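Local coordinates for protein D-isomer specific 2-hydroxyacid dehydrogenase NAD-binding (PDB 4XA8) that binds NADPH and probably works as an oxidoreductase on D-2-hydroxyacids or the matching 2-keto acids, at residues A9-S14 with R36-G41; A55-P60 with K72-L77. All blocks are in the same frame, centred on the assembly; numbering follows the deposited sequence.

Interaction 1. Residues A9-S14 with R36-G41; sequences ALVFYS and RIARAG
Strand 9-13 carries strand 34-37 along its flank in parallel, Val11 beside Arg36 and Phe12 beside Ile37. Three backbone bonds stitch them together. Arg36 N gives to Leu10 O at 2.7 Å; Phe12 N then gives to Arg36 O, and Ala38 N to Phe12 O, both at 2.8 Å. Each donor arrives nearly along the C=O axis. Arg36 O also takes a CA-H...O contact from Val11, so it is gripped twice.

The tight part lies on the face of Val11 and Arg36. Val11 puts CG1 in the crowded position (chi1 67°), which leaves CG2 anti to the backbone N and brings it within 4.1 Å of Ala38 CB. That same methyl, Ala38 CB, sits 4.0 Å from Tyr13 CD2, near the plane of the ring. Arg36, extended from CG to NE, passes Ala9, whose CB lies over one face of the guanidinium, 3.4 Å from Arg36 NE. Salt bridges from Arg36 NH2 to Asp34 and Glu51, with a hydrogen bond from NH1 to Asp48 O, probably hold its rotation. On the face of the sheet that Phe12 and Ile37 share, the Phe12 ring touches Ile37 CG2 only loosely and meets Trp22 of helix 19-29.

Past Ala38 the chains part toward solvent. A water bridges Ser14 N and Ala38 O where the next direct bond would fall. Tyr13 reaches along residues 39-41 where the backbones separate: with CG anti to the backbone N (chi1 -176°), its ring edge meets Arg39 O, and its OH accepts Gly41 N at 3.0 Å, almost straight at 170°. Arg39 itself points away and pairs with Asp42.

Strand 9-13, helix 19-29 and strand 34-37 make a beta-alpha-beta unit, opening the 2-1-3-4-5 parallel sheet of a flavodoxin-like domain, as in other D-2-hydroxyacid dehydrogenases.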
loop_
_atom_site.group_PDB
_atom_site.type_symbol
_atom_site.label_atom_id
_atom_site.label_comp_id
_atom_site.label_asym_id
_atom_site.label_seq_id
_atom_site.Cartn_x
_atom_site.Cartn_y
_atom_site.Cartn_z
ATOM N N ALA A 9 28.813 -24.540 -18.722
ATOM C CA ALA A 9 28.476 -23.138 -18.404
ATOM C C ALA A 9 26.974 -22.896 -18.346
ATOM O O ALA A 9 26.174 -23.589 -19.012
ATOM C CB ALA A 9 29.109 -22.190 -19.421
ATOM N N LEU A 10 26.588 -21.926 -17.522
ATOM C CA LEU A 10 25.234 -21.411 -17.531
ATOM C C LEU A 10 25.176 -20.089 -18.256
ATOM O O LEU A 10 25.990 -19.200 -17.997
ATOM C CB LEU A 10 24.737 -21.188 -16.100
ATOM C CG LEU A 10 23.285 -20.710 -16.018
ATOM C CD1 LEU A 10 22.605 -21.261 -14.770
ATOM C CD2 LEU A 10 23.231 -19.179 -16.062
ATOM N N VAL A 11 24.185 -19.948 -19.134
ATOM C CA VAL A 11 23.899 -18.686 -19.811
ATOM C C VAL A 11 22.600 -18.081 -19.263
ATOM O O VAL A 11 21.605 -18.786 -19.109
ATOM C CB VAL A 11 23.794 -18.838 -21.360
ATOM C CG1 VAL A 11 22.577 -19.662 -21.771
ATOM C CG2 VAL A 11 23.694 -17.476 -22.024
ATOM N N PHE A 12 22.643 -16.781 -19.008
ATOM C CA PHE A 12 21.523 -16.000 -18.508
ATOM C C PHE A 12 21.012 -15.026 -19.572
ATOM O O PHE A 12 21.816 -14.265 -20.189
ATOM C CB PHE A 12 22.031 -15.118 -17.355
ATOM C CG PHE A 12 20.974 -14.244 -16.732
ATOM C CD1 PHE A 12 20.691 -12.995 -17.237
ATOM C CD2 PHE A 12 20.268 -14.684 -15.614
ATOM C CE1 PHE A 12 19.734 -12.178 -16.618
ATOM C CE2 PHE A 12 19.294 -13.884 -15.024
ATOM C CZ PHE A 12 19.057 -12.623 -15.525
ATOM N N TYR A 13 19.696 -15.004 -19.760
ATOM C CA TYR A 13 19.087 -13.965 -20.572
ATOM C C TYR A 13 17.805 -13.421 -19.921
ATOM O O TYR A 13 16.842 -14.163 -19.664
ATOM C CB TYR A 13 18.755 -14.427 -22.008
ATOM C CG TYR A 13 18.224 -13.279 -22.829
ATOM C CD1 TYR A 13 16.881 -12.932 -22.773
ATOM C CD2 TYR A 13 19.066 -12.498 -23.616
ATOM C CE1 TYR A 13 16.381 -11.845 -23.474
ATOM C CE2 TYR A 13 18.575 -11.412 -24.340
ATOM C CZ TYR A 13 17.226 -11.093 -24.261
ATOM O OH TYR A 13 16.693 -10.014 -24.952
ATOM N N SER A 14 17.763 -12.113 -19.731
ATOM C CA SER A 14 16.479 -11.458 -19.434
ATOM C C SER A 14 16.549 -9.945 -19.682
ATOM O O SER A 14 17.515 -9.321 -19.314
ATOM C CB SER A 14 16.049 -11.736 -18.003
ATOM O OG SER A 14 14.874 -10.979 -17.686
ATOM N N ARG A 36 27.492 -16.951 -17.790
ATOM C CA ARG A 36 27.703 -16.030 -18.861
ATOM C C ARG A 36 26.403 -15.281 -19.088
ATOM O O ARG A 36 25.329 -15.888 -19.278
ATOM C CB ARG A 36 28.108 -16.790 -20.103
ATOM C CG ARG A 36 29.290 -17.716 -19.879
ATOM C CD ARG A 36 29.588 -18.526 -21.118
ATOM N NE ARG A 36 30.643 -19.476 -20.836
ATOM C CZ ARG A 36 31.155 -20.323 -21.722
ATOM N NH1 ARG A 36 30.709 -20.365 -22.978
ATOM N NH2 ARG A 36 32.127 -21.133 -21.338
ATOM N N ILE A 37 26.503 -13.954 -19.051
ATOM C CA ILE A 37 25.325 -13.092 -19.191
ATOM C C ILE A 37 25.215 -12.716 -20.651
ATOM O O ILE A 37 26.127 -12.077 -21.199
ATOM C CB ILE A 37 25.439 -11.840 -18.306
ATOM C CG1 ILE A 37 25.496 -12.271 -16.836
ATOM C CG2 ILE A 37 24.235 -10.903 -18.495
ATOM C CD1 ILE A 37 25.997 -11.177 -15.887
ATOM N N ALA A 38 24.125 -13.134 -21.290
ATOM C CA ALA A 38 23.857 -12.754 -22.670
ATOM C C ALA A 38 23.269 -11.375 -22.648
ATOM O O ALA A 38 22.451 -11.061 -21.765
ATOM C CB ALA A 38 22.870 -13.708 -23.327
ATOM N N ARG A 39 23.634 -10.597 -23.662
ATOM C CA ARG A 39 23.256 -9.195 -23.811
ATOM C C ARG A 39 21.785 -9.048 -24.195
ATOM O O ARG A 39 21.319 -9.720 -25.115
ATOM C CB ARG A 39 24.171 -8.599 -24.905
ATOM C CG ARG A 39 23.858 -7.199 -25.304
ATOM C CD ARG A 39 25.053 -6.577 -25.985
ATOM N NE ARG A 39 25.231 -7.084 -27.346
ATOM C CZ ARG A 39 26.297 -6.816 -28.094
ATOM N NH1 ARG A 39 27.279 -6.066 -27.608
ATOM N NH2 ARG A 39 26.395 -7.288 -29.329
ATOM N N ALA A 40 21.048 -8.212 -23.471
ATOM C CA ALA A 40 19.650 -7.924 -23.823
ATOM C C ALA A 40 19.572 -7.482 -25.288
ATOM O O ALA A 40 20.459 -6.770 -25.780
ATOM C CB ALA A 40 19.047 -6.859 -22.911
ATOM N N GLY A 41 18.531 -7.931 -25.987
ATOM C CA GLY A 41 18.317 -7.526 -27.372
ATOM C C GLY A 41 18.741 -8.648 -28.293
ATOM O O GLY A 41 17.921 -9.452 -28.703
HETATM O O HOH W 1 20.366 -10.662 -20.058
#

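Interaction 2. Residues A55-P60 with K72-L77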
loop_
_atom_site.group_PDB
_atom_site.type_symbol
_atom_site.label_atom_id
_atom_site.label_comp_id
_atom_site.label_asym_id
_atom_site.label_seq_id
_atom_site.Cartn_x
_atom_site.Cartn_y
_atom_site.Cartn_z
ATOM N N ALA A 55 20.505 -22.951 -19.407
ATOM C CA ALA A 55 19.987 -21.621 -19.744
ATOM C C ALA A 55 18.937 -21.157 -18.730
ATOM O O ALA A 55 17.945 -21.845 -18.493
ATOM C CB ALA A 55 19.408 -21.637 -21.161
ATOM N N LEU A 56 19.194 -19.998 -18.123
ATOM C CA LEU A 56 18.263 -19.337 -17.221
ATOM C C LEU A 56 17.748 -18.107 -17.937
ATOM O O LEU A 56 18.510 -17.186 -18.210
ATOM C CB LEU A 56 18.992 -18.950 -15.928
ATOM C CG LEU A 56 18.225 -18.114 -14.898
ATOM C CD1 LEU A 56 17.051 -18.926 -14.411
ATOM C CD2 LEU A 56 19.177 -17.746 -13.763
ATOM N N VAL A 57 16.469 -18.102 -18.286
ATOM C CA VAL A 57 15.970 -17.122 -19.242
ATOM C C VAL A 57 14.582 -16.560 -18.947
ATOM O O VAL A 57 13.730 -17.222 -18.317
ATOM C CB VAL A 57 15.901 -17.713 -20.675
ATOM C CG1 VAL A 57 17.240 -18.219 -21.159
ATOM C CG2 VAL A 57 14.864 -18.819 -20.736
ATOM N N TRP A 58 14.349 -15.341 -19.449
ATOM C CA TRP A 58 12.997 -14.808 -19.606
ATOM C C TRP A 58 12.790 -14.255 -21.040
ATOM O O TRP A 58 13.507 -13.358 -21.493
ATOM C CB TRP A 58 12.696 -13.742 -18.559
ATOM C CG TRP A 58 11.295 -13.227 -18.615
ATOM C CD1 TRP A 58 10.863 -12.099 -19.264
ATOM C CD2 TRP A 58 10.123 -13.831 -18.047
ATOM N NE1 TRP A 58 9.511 -11.939 -19.088
ATOM C CE2 TRP A 58 9.027 -12.995 -18.362
ATOM C CE3 TRP A 58 9.892 -15.002 -17.309
ATOM C CZ2 TRP A 58 7.715 -13.282 -17.947
ATOM C CZ3 TRP A 58 8.587 -15.289 -16.897
ATOM C CH2 TRP A 58 7.518 -14.431 -17.218
ATOM N N LYS A 59 11.831 -14.833 -21.755
ATOM C CA LYS A 59 11.487 -14.432 -23.141
ATOM C C LYS A 59 12.690 -14.076 -24.039
ATOM O O LYS A 59 12.770 -12.958 -24.540
ATOM C CB LYS A 59 10.497 -13.283 -23.104
ATOM C CG LYS A 59 9.208 -13.681 -22.428
ATOM C CD LYS A 59 8.089 -12.704 -22.783
ATOM C CE LYS A 59 7.024 -12.654 -21.706
ATOM N NZ LYS A 59 6.510 -11.263 -21.562
ATOM N N PRO A 60 13.632 -15.028 -24.223
ATOM C CA PRO A 60 14.850 -14.742 -24.967
ATOM C C PRO A 60 14.525 -14.495 -26.427
ATOM O O PRO A 60 13.403 -14.783 -26.847
ATOM C CB PRO A 60 15.709 -16.011 -24.765
ATOM C CG PRO A 60 14.731 -17.091 -24.485
ATOM C CD PRO A 60 13.606 -16.424 -23.729
ATOM N N LYS A 72 21.271 -28.829 -21.840
ATOM C CA LYS A 72 20.721 -29.967 -21.098
ATOM C C LYS A 72 19.531 -29.609 -20.207
ATOM O O LYS A 72 18.797 -30.514 -19.766
ATOM C CB LYS A 72 21.840 -30.595 -20.256
ATOM C CG LYS A 72 23.005 -31.148 -21.113
ATOM C CD LYS A 72 23.541 -32.481 -20.598
ATOM C CE LYS A 72 24.360 -33.195 -21.671
ATOM N NZ LYS A 72 24.244 -34.681 -21.628
ATOM N N LEU A 73 19.361 -28.305 -19.947
ATOM C CA LEU A 73 18.448 -27.799 -18.938
ATOM C C LEU A 73 18.083 -26.344 -19.238
ATOM O O LEU A 73 18.964 -25.507 -19.486
ATOM C CB LEU A 73 19.107 -27.916 -17.547
ATOM C CG LEU A 73 18.319 -27.363 -16.346
ATOM C CD1 LEU A 73 16.994 -28.102 -16.225
ATOM C CD2 LEU A 73 19.115 -27.492 -15.044
ATOM N N VAL A 74 16.786 -26.047 -19.252
ATOM C CA VAL A 74 16.296 -24.669 -19.269
ATOM C C VAL A 74 15.578 -24.355 -17.969
ATOM O O VAL A 74 14.851 -25.204 -17.426
ATOM C CB VAL A 74 15.340 -24.422 -20.448
ATOM C CG1 VAL A 74 14.727 -23.026 -20.366
ATOM C CG2 VAL A 74 16.093 -24.582 -21.731
ATOM N N ILE A 75 15.805 -23.143 -17.476
ATOM C CA ILE A 75 15.165 -22.648 -16.268
ATOM C C ILE A 75 14.491 -21.316 -16.606
ATOM O O ILE A 75 15.146 -20.375 -17.029
ATOM C CB ILE A 75 16.158 -22.430 -15.089
ATOM C CG1 ILE A 75 17.071 -23.649 -14.859
ATOM C CG2 ILE A 75 15.371 -22.107 -13.824
ATOM C CD1 ILE A 75 18.459 -23.537 -15.476
ATOM N N ASN A 76 13.181 -21.255 -16.448
ATOM C CA ASN A 76 12.426 -20.060 -16.754
ATOM C C ASN A 76 12.395 -19.132 -15.525
ATOM O O ASN A 76 12.099 -19.575 -14.420
ATOM C CB ASN A 76 11.004 -20.456 -17.199
ATOM C CG ASN A 76 10.242 -19.312 -17.840
ATOM O OD1 ASN A 76 9.165 -18.940 -17.385
ATOM N ND2 ASN A 76 10.804 -18.733 -18.871
ATOM N N LEU A 77 12.701 -17.853 -15.703
ATOM C CA LEU A 77 12.813 -16.911 -14.566
ATOM C C LEU A 77 11.479 -16.446 -13.979
ATOM O O LEU A 77 11.189 -15.253 -13.955
ATOM C CB LEU A 77 13.622 -15.664 -14.939
ATOM C CG LEU A 77 15.130 -15.798 -14.955
ATOM C CD1 LEU A 77 15.805 -14.751 -15.832
ATOM C CD2 LEU A 77 15.616 -15.726 -13.515
HETATM O O HOH W 2 10.409 -16.984 -20.872
#
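Leu56 supplies one bump and Leu77 the other. With CG anti to the Leu56 backbone N (chi1 174°), Leu56 CD1 pushes into the corner between Ile75 CG2 and Leu77 CD2, 3.6 Å from each. Leu77 crosses it at about a right angle, its CG set beside its own backbone N, so that CD2 meets Leu56 while CD1 rests on the peptide between Val57 and Trp58. An alanine at Leu77 would remove both of these branches and would probably loosen the packing around Leu56. On the opposite face, that of Ala55, Val57 and Val74, the fit is looser: Val57 CG2 comes 4.2 Å from Val74 CG1.

Four backbone bonds join the parallel strands. In the last, Leu77 N reaches Val57 O at 2.9 Å from 35° above the carbonyl plane, as the chains begin to diverge. There Trp58 lies obliquely across the Asn76 amide, planes 24° apart, its CZ3 3.7 Å from Asn76 OD1. A water takes hydrogen bonds from Asn76 ND2 and Lys59 N. The Asn76 side chain is about 5 Å from that of Arg97, an NADPH-binding residue, though this chain holds no cofactor.

Apolar filling thus backs the strand pairing, while amide and water make a polar end that probably faces the cofactor side.

Interactions 1 and 2 are two strand pairings of one five-stranded parallel sheet, separated by the pairing of 9-13 with 52-57, their centres 9 Å apart and on the same side of the chain's centre. Along the chain they come in series: the segments of interaction 1 both precede those of interaction 2. Across the sheet, though, 9-13 and 52-57 are the neighbours that join them, with probable hydrogen bonds from Leu56 N to Val11 O and from Trp58 N to Tyr13 O. Phe12 also packs on Leu56 and Leu77. Interaction 1 therefore builds the outer flank of the domain, away from annotated sites, while interaction 2 lies further in, nearer the NADPH-binding residues.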